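Local coordinates for periplasmic sugar-binding protein (Chloroflexus aurantiacus, PDB 4RXU) that binds D-glucose between its two lobes and probably serves as the periplasmic receptor of an ABC-type sugar transporter, at residues V36-D41 and Y117-R122; A73-N78 and L90-H95. All blocks are in the same frame, centred on the assembly; numbering follows the deposited sequence.

Both contacts are buried and share the mixed sheet of one lobe, in its parallel part: contact 1 joins the ends of strands 29-37 and 113-117, and contact 2 joins helix 72-84 to strand 89-92, which runs between those two. Their centres lie about 7 Å apart, and the backbones adjoin, with Tyr117 N probably bonded to Ile92 O at 2.8 Å. Contact 1 lies closer to the middle of the chain and opens on the sugar; no hydrogen bond crosses it, Leu37 and Tyr117 and Pro38 and Arg119 meeting by packing, while Asp118 and Arg119 bond glucose. Contact 2, farther out, has no ligand; there a glutamate and a water tie a helix to a loop backbone. Arg119 bridges the two through the carbonyl of Pro94.

Contact 1 (V36-D41 and Y117-R122); sequences VLPTKD and YDRLIR. With BGC (beta-D-glucopyranose), chain C.
Pro38 and Arg119 meet at a slant: CG of the proline ring comes within 3.8 Å of Arg119 NH1. Deeper in, Leu37 and Tyr117 make the apolar half of the contact, Leu37 CD2 lying 4.1 Å from Tyr117 CD2 and reaching the ring obliquely. The tyrosine CG stands anti to the backbone N (chi1 -179°), which carries the ring toward strand 29-37; its hydroxyl is hydrogen-bonded to Asp48 of helix 44-59. Arg119 runs extended from CG to NE and presents one edge of its guanidinium to glucose. Arg119 NE donates to the anomeric O1 of glucose at 3.0 Å. Arg119 NH2 donates to the ring oxygen O5, also at 3.0 Å; both bonds are nearly straight (169°). NH2 also salt-bridges Glu42, and NH1 bonds the carbonyl of Pro94, so all three nitrogens are engaged. Asp118 OD2 accepts from sugar O2 at 2.7 Å, while its OD1 salt-bridges Arg44. An alanine in place of Arg119 is likely to leave O1 and O5 without these donors and Glu42 without its salt-bridge mate. Such paired charged and polar groups, lining the cleft of a type I periplasmic binding fold, imply recognition of the sugar by directional bonds to O1, O2 and O5, with the guanidinium fixed in rotation by its protein partners.

Contact 2 (A73-N78 and L90-H95); sequences AKEKEN and LIICPH
Glu75 reaches from helix 72-84 to the loop after strand 89-92, and its polar end makes the one direct hydrogen bond of the contact. His95 N donates to Glu75 OE2 over 2.8 Å with an N-H...O angle of 165°, meeting the syn lone pair of the carboxylate oxygen. The side chain spans the gap because CG lies anti to the backbone N (chi1 174°) and the chain stays extended beyond it. A water provides a second, indirect link: it donates to Glu75 OE2 at 2.7 Å and to the backbone carbonyl Cys93 O at 2.9 Å. OE2 thus accepts two hydrogen bonds, one from a main-chain amide and one from the water, and together they tie the carboxylate to both sides of Pro94. The buried carboxylate is probably stabilised as an anion by these donors.

This pairing belongs to a beta-alpha-beta crossover of the Rossmann-like lobe, in which strand 61-67 leads into helix 72-84 and the chain then returns to the sheet as strand 89-92, on the far side of strand 29-37.

Van der Waals packing completes the contact. Ile92 CD1 touches Glu75 CG at 4.0 Å, the two side chains crossing at about a right angle, so the aliphatic part of the glutamate rests against the strand while its charged end continues to the loop. Ile92 also packs on Val79, one turn farther along the helix. Around the carboxylate, Pro94 CA comes to 3.2 Å from Glu75 OE2, and His95 CB lies 3.9 Å from that same oxygen. Glu75 also touches Ser68, in the loop before its helix, and Ala100, later in the loop that holds His95.

Contact 1 (V36-D41 and Y117-R122)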
loop_
_atom_site.group_PDB
_atom_site.type_symbol
_atom_site.label_atom_id
_atom_site.label_comp_id
_atom_site.label_asym_id
_atom_site.label_seq_id
_atom_site.Cartn_x
_atom_site.Cartn_y
_atom_site.Cartn_z
ATOM N N VAL A 36 -1.578 15.777 -6.422
ATOM C CA VAL A 36 -0.166 15.410 -6.597
ATOM C C VAL A 36 0.036 13.966 -6.224
ATOM O O VAL A 36 -0.317 13.555 -5.117
ATOM C CB VAL A 36 0.792 16.333 -5.800
ATOM C CG1 VAL A 36 2.268 15.945 -5.982
ATOM C CG2 VAL A 36 0.605 17.782 -6.222
ATOM N N LEU A 37 0.548 13.195 -7.179
ATOM C CA LEU A 37 0.810 11.749 -6.977
ATOM C C LEU A 37 2.311 11.501 -7.095
ATOM O O LEU A 37 3.001 12.232 -7.787
ATOM C CB LEU A 37 0.030 10.917 -7.992
ATOM C CG LEU A 37 -1.504 10.994 -7.820
ATOM C CD1 LEU A 37 -2.150 10.264 -8.990
ATOM C CD2 LEU A 37 -2.002 10.443 -6.478
ATOM N N PRO A 38 2.823 10.442 -6.443
ATOM C CA PRO A 38 4.267 10.411 -6.227
ATOM C C PRO A 38 5.101 9.967 -7.413
ATOM O O PRO A 38 6.195 10.498 -7.622
ATOM C CB PRO A 38 4.414 9.438 -5.051
ATOM C CG PRO A 38 3.222 8.523 -5.200
ATOM C CD PRO A 38 2.127 9.486 -5.570
ATOM N N THR A 39 4.600 9.008 -8.188
ATOM C CA THR A 39 5.377 8.443 -9.286
ATOM C C THR A 39 4.485 7.634 -10.204
ATOM O O THR A 39 3.511 7.042 -9.742
ATOM C CB THR A 39 6.546 7.552 -8.767
ATOM O OG1 THR A 39 7.293 7.029 -9.865
ATOM C CG2 THR A 39 6.049 6.402 -7.916
ATOM N N LYS A 40 4.848 7.586 -11.485
ATOM C CA LYS A 40 4.215 6.672 -12.453
ATOM C C LYS A 40 4.897 5.296 -12.485
ATOM O O LYS A 40 4.465 4.404 -13.195
ATOM C CB LYS A 40 4.216 7.271 -13.869
ATOM C CG LYS A 40 3.142 8.318 -14.103
ATOM C CD LYS A 40 2.565 8.227 -15.518
ATOM C CE LYS A 40 3.123 9.255 -16.483
ATOM N NZ LYS A 40 2.025 9.859 -17.290
ATOM N N ASP A 41 5.978 5.141 -11.726
ATOM C CA ASP A 41 6.817 3.930 -11.794
ATOM C C ASP A 41 6.431 2.877 -10.773
ATOM O O ASP A 41 7.076 1.835 -10.652
ATOM C CB ASP A 41 8.295 4.285 -11.664
ATOM C CG ASP A 41 8.770 5.172 -12.785
ATOM O OD1 ASP A 41 8.489 4.880 -13.964
ATOM O OD2 ASP A 41 9.447 6.173 -12.490
ATOM N N TYR A 117 -3.297 11.922 0.880
ATOM C CA TYR A 117 -4.037 10.971 0.080
ATOM C C TYR A 117 -3.270 9.660 0.010
ATOM O O TYR A 117 -2.142 9.619 -0.463
ATOM C CB TYR A 117 -4.228 11.522 -1.323
ATOM C CG TYR A 117 -5.018 10.598 -2.233
ATOM C CD1 TYR A 117 -6.387 10.492 -2.145
ATOM C CD2 TYR A 117 -4.367 9.818 -3.164
ATOM C CE1 TYR A 117 -7.090 9.623 -2.960
ATOM C CE2 TYR A 117 -5.062 8.974 -4.005
ATOM C CZ TYR A 117 -6.424 8.872 -3.883
ATOM O OH TYR A 117 -7.092 8.006 -4.710
ATOM N N ASP A 118 -3.918 8.613 0.514
ATOM C CA ASP A 118 -3.409 7.242 0.589
ATOM C C ASP A 118 -2.281 7.093 1.597
ATOM O O ASP A 118 -2.350 6.234 2.464
ATOM C CB ASP A 118 -2.977 6.660 -0.751
ATOM C CG ASP A 118 -2.760 5.186 -0.647
ATOM O OD1 ASP A 118 -3.772 4.453 -0.744
ATOM O OD2 ASP A 118 -1.601 4.756 -0.392
ATOM N N ARG A 119 -1.222 7.883 1.427
ATOM C CA ARG A 119 -0.063 7.897 2.315
ATOM C C ARG A 119 -0.098 9.161 3.127
ATOM O O ARG A 119 -0.590 10.201 2.660
ATOM C CB ARG A 119 1.239 7.900 1.518
ATOM C CG ARG A 119 1.448 6.685 0.667
ATOM C CD ARG A 119 2.684 6.865 -0.186
ATOM N NE ARG A 119 2.995 5.673 -0.935
ATOM C CZ ARG A 119 3.938 5.595 -1.855
ATOM N NH1 ARG A 119 4.641 6.671 -2.181
ATOM N NH2 ARG A 119 4.161 4.444 -2.458
ATOM N N LEU A 120 0.430 9.061 4.341
ATOM C CA LEU A 120 0.390 10.146 5.293
ATOM C C LEU A 120 1.655 11.013 5.261
ATOM O O LEU A 120 2.770 10.520 5.357
ATOM C CB LEU A 120 0.211 9.539 6.691
ATOM C CG LEU A 120 -0.042 10.493 7.858
ATOM C CD1 LEU A 120 -1.248 11.389 7.612
ATOM C CD2 LEU A 120 -0.166 9.686 9.146
ATOM N N ILE A 121 1.460 12.321 5.132
ATOM C CA ILE A 121 2.526 13.292 5.365
ATOM C C ILE A 121 2.785 13.366 6.858
ATOM O O ILE A 121 1.855 13.504 7.648
ATOM C CB ILE A 121 2.141 14.688 4.840
ATOM C CG1 ILE A 121 2.038 14.616 3.315
ATOM C CG2 ILE A 121 3.189 15.711 5.258
ATOM C CD1 ILE A 121 1.619 15.896 2.633
ATOM N N ARG A 122 4.056 13.294 7.232
ATOM C CA ARG A 122 4.471 13.209 8.623
ATOM C C ARG A 122 5.193 14.421 9.145
ATOM O O ARG A 122 5.696 15.233 8.378
ATOM C CB ARG A 122 5.347 11.975 8.819
ATOM C CG ARG A 122 4.573 10.681 8.621
ATOM C CD ARG A 122 5.452 9.481 8.911
ATOM N NE ARG A 122 5.591 9.249 10.356
ATOM C CZ ARG A 122 6.669 9.447 11.091
ATOM N NH1 ARG A 122 7.800 9.915 10.571
ATOM N NH2 ARG A 122 6.597 9.166 12.393
HETATM C C2 BGC C . -0.025 2.008 -1.421
HETATM C C3 BGC C . -0.090 0.630 -2.049
HETATM C C4 BGC C . 0.967 0.524 -3.137
HETATM C C5 BGC C . 2.345 0.926 -2.610
HETATM C C6 BGC C . 3.406 0.998 -3.686
HETATM C C1 BGC C . 1.386 2.103 -0.865
HETATM O O1 BGC C . 1.568 3.216 -0.041
HETATM O O2 BGC C . -1.016 2.111 -0.394
HETATM O O3 BGC C . -1.399 0.451 -2.583
HETATM O O4 BGC C . 1.072 -0.857 -3.536
HETATM O O5 BGC C . 2.283 2.188 -1.973
HETATM O O6 BGC C . 2.976 1.773 -4.808
#

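Contact 2 (A73-N78 and L90-H95)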
loop_
_atom_site.group_PDB
_atom_site.type_symbol
_atom_site.label_atom_id
_atom_site.label_comp_id
_atom_site.label_asym_id
_atom_site.label_seq_id
_atom_site.Cartn_x
_atom_site.Cartn_y
_atom_site.Cartn_z
ATOM N N ALA A 73 11.765 16.853 -3.868
ATOM C CA ALA A 73 12.006 18.204 -4.316
ATOM C C ALA A 73 11.043 18.577 -5.447
ATOM O O ALA A 73 10.509 19.700 -5.484
ATOM C CB ALA A 73 13.460 18.369 -4.754
ATOM N N LYS A 74 10.803 17.641 -6.357
ATOM C CA LYS A 74 9.851 17.916 -7.443
ATOM C C LYS A 74 8.435 18.016 -6.881
ATOM O O LYS A 74 7.647 18.835 -7.309
ATOM C CB LYS A 74 9.906 16.844 -8.519
ATOM C CG LYS A 74 8.933 17.066 -9.661
ATOM C CD LYS A 74 9.272 18.310 -10.452
ATOM C CE LYS A 74 8.413 18.567 -11.678
ATOM N NZ LYS A 74 8.628 17.624 -12.785
ATOM N N GLU A 75 8.118 17.156 -5.926
ATOM C CA GLU A 75 6.831 17.220 -5.251
ATOM C C GLU A 75 6.542 18.614 -4.677
ATOM O O GLU A 75 5.480 19.181 -4.867
ATOM C CB GLU A 75 6.840 16.155 -4.168
ATOM C CG GLU A 75 5.635 16.156 -3.260
ATOM C CD GLU A 75 5.852 15.095 -2.217
ATOM O OE1 GLU A 75 6.389 15.437 -1.127
ATOM O OE2 GLU A 75 5.563 13.914 -2.523
ATOM N N LYS A 76 7.548 19.171 -4.029
ATOM C CA LYS A 76 7.400 20.480 -3.447
ATOM C C LYS A 76 7.186 21.519 -4.547
ATOM O O LYS A 76 6.330 22.396 -4.388
ATOM C CB LYS A 76 8.587 20.855 -2.551
ATOM C CG LYS A 76 8.340 22.150 -1.799
ATOM C CD LYS A 76 9.479 22.484 -0.875
ATOM C CE LYS A 76 9.103 23.582 0.111
ATOM N NZ LYS A 76 8.761 24.792 -0.671
ATOM N N GLU A 77 7.946 21.420 -5.633
ATOM C CA GLU A 77 7.737 22.276 -6.795
ATOM C C GLU A 77 6.302 22.176 -7.301
ATOM O O GLU A 77 5.655 23.189 -7.566
ATOM C CB GLU A 77 8.717 21.910 -7.912
ATOM C CG GLU A 77 10.176 22.146 -7.559
ATOM C CD GLU A 77 11.040 22.382 -8.782
ATOM O OE1 GLU A 77 10.621 21.993 -9.892
ATOM O OE2 GLU A 77 12.140 22.955 -8.633
ATOM N N ASN A 78 5.812 20.948 -7.436
ATOM C CA ASN A 78 4.462 20.715 -7.895
ATOM C C ASN A 78 3.472 21.468 -7.021
ATOM O O ASN A 78 2.537 22.122 -7.520
ATOM C CB ASN A 78 4.133 19.220 -7.877
ATOM C CG ASN A 78 4.769 18.437 -9.007
ATOM O OD1 ASN A 78 4.881 17.189 -8.897
ATOM N ND2 ASN A 78 5.116 19.092 -10.094
ATOM N N LEU A 90 -5.413 21.025 -1.742
ATOM C CA LEU A 90 -4.373 20.149 -2.272
ATOM C C LEU A 90 -4.701 18.719 -1.856
ATOM O O LEU A 90 -4.843 18.452 -0.659
ATOM C CB LEU A 90 -3.012 20.543 -1.694
ATOM C CG LEU A 90 -1.831 19.634 -2.049
ATOM C CD1 LEU A 90 -1.487 19.645 -3.535
ATOM C CD2 LEU A 90 -0.651 20.023 -1.178
ATOM N N ILE A 91 -4.821 17.816 -2.832
ATOM C CA ILE A 91 -4.883 16.371 -2.556
ATOM C C ILE A 91 -3.503 15.831 -2.923
ATOM O O ILE A 91 -3.070 15.941 -4.079
ATOM C CB ILE A 91 -5.964 15.699 -3.413
ATOM C CG1 ILE A 91 -7.362 16.227 -3.041
ATOM C CG2 ILE A 91 -5.888 14.185 -3.282
ATOM C CD1 ILE A 91 -8.382 15.989 -4.138
ATOM N N ILE A 92 -2.799 15.279 -1.941
ATOM C CA ILE A 92 -1.392 14.913 -2.138
ATOM C C ILE A 92 -1.033 13.560 -1.523
ATOM O O ILE A 92 -1.240 13.348 -0.325
ATOM C CB ILE A 92 -0.417 16.009 -1.616
ATOM C CG1 ILE A 92 1.039 15.550 -1.786
ATOM C CG2 ILE A 92 -0.722 16.424 -0.171
ATOM C CD1 ILE A 92 2.033 16.686 -1.651
ATOM N N CYS A 93 -0.494 12.682 -2.375
ATOM C CA CYS A 93 0.114 11.454 -1.940
ATOM C C CYS A 93 1.634 11.638 -1.969
ATOM O O CYS A 93 2.215 11.734 -3.044
ATOM C CB CYS A 93 -0.316 10.291 -2.807
ATOM S SG CYS A 93 0.499 8.777 -2.333
ATOM N N PRO A 94 2.273 11.671 -0.774
ATOM C CA PRO A 94 3.673 11.963 -0.741
ATOM C C PRO A 94 4.540 10.830 -1.217
ATOM O O PRO A 94 4.256 9.655 -0.965
ATOM C CB PRO A 94 3.956 12.226 0.749
ATOM C CG PRO A 94 2.894 11.480 1.471
ATOM C CD PRO A 94 1.696 11.695 0.586
ATOM N N HIS A 95 5.625 11.193 -1.880
ATOM C CA HIS A 95 6.664 10.200 -2.118
ATOM C C HIS A 95 7.352 9.757 -0.832
ATOM O O HIS A 95 7.479 8.563 -0.545
ATOM C CB HIS A 95 7.710 10.714 -3.069
ATOM C CG HIS A 95 8.817 9.740 -3.223
ATOM N ND1 HIS A 95 8.599 8.472 -3.708
ATOM C CD2 HIS A 95 10.106 9.785 -2.827
ATOM C CE1 HIS A 95 9.727 7.793 -3.664
ATOM N NE2 HIS A 95 10.662 8.576 -3.151
HETATM O O HOH W 1 4.073 13.273 -4.647
#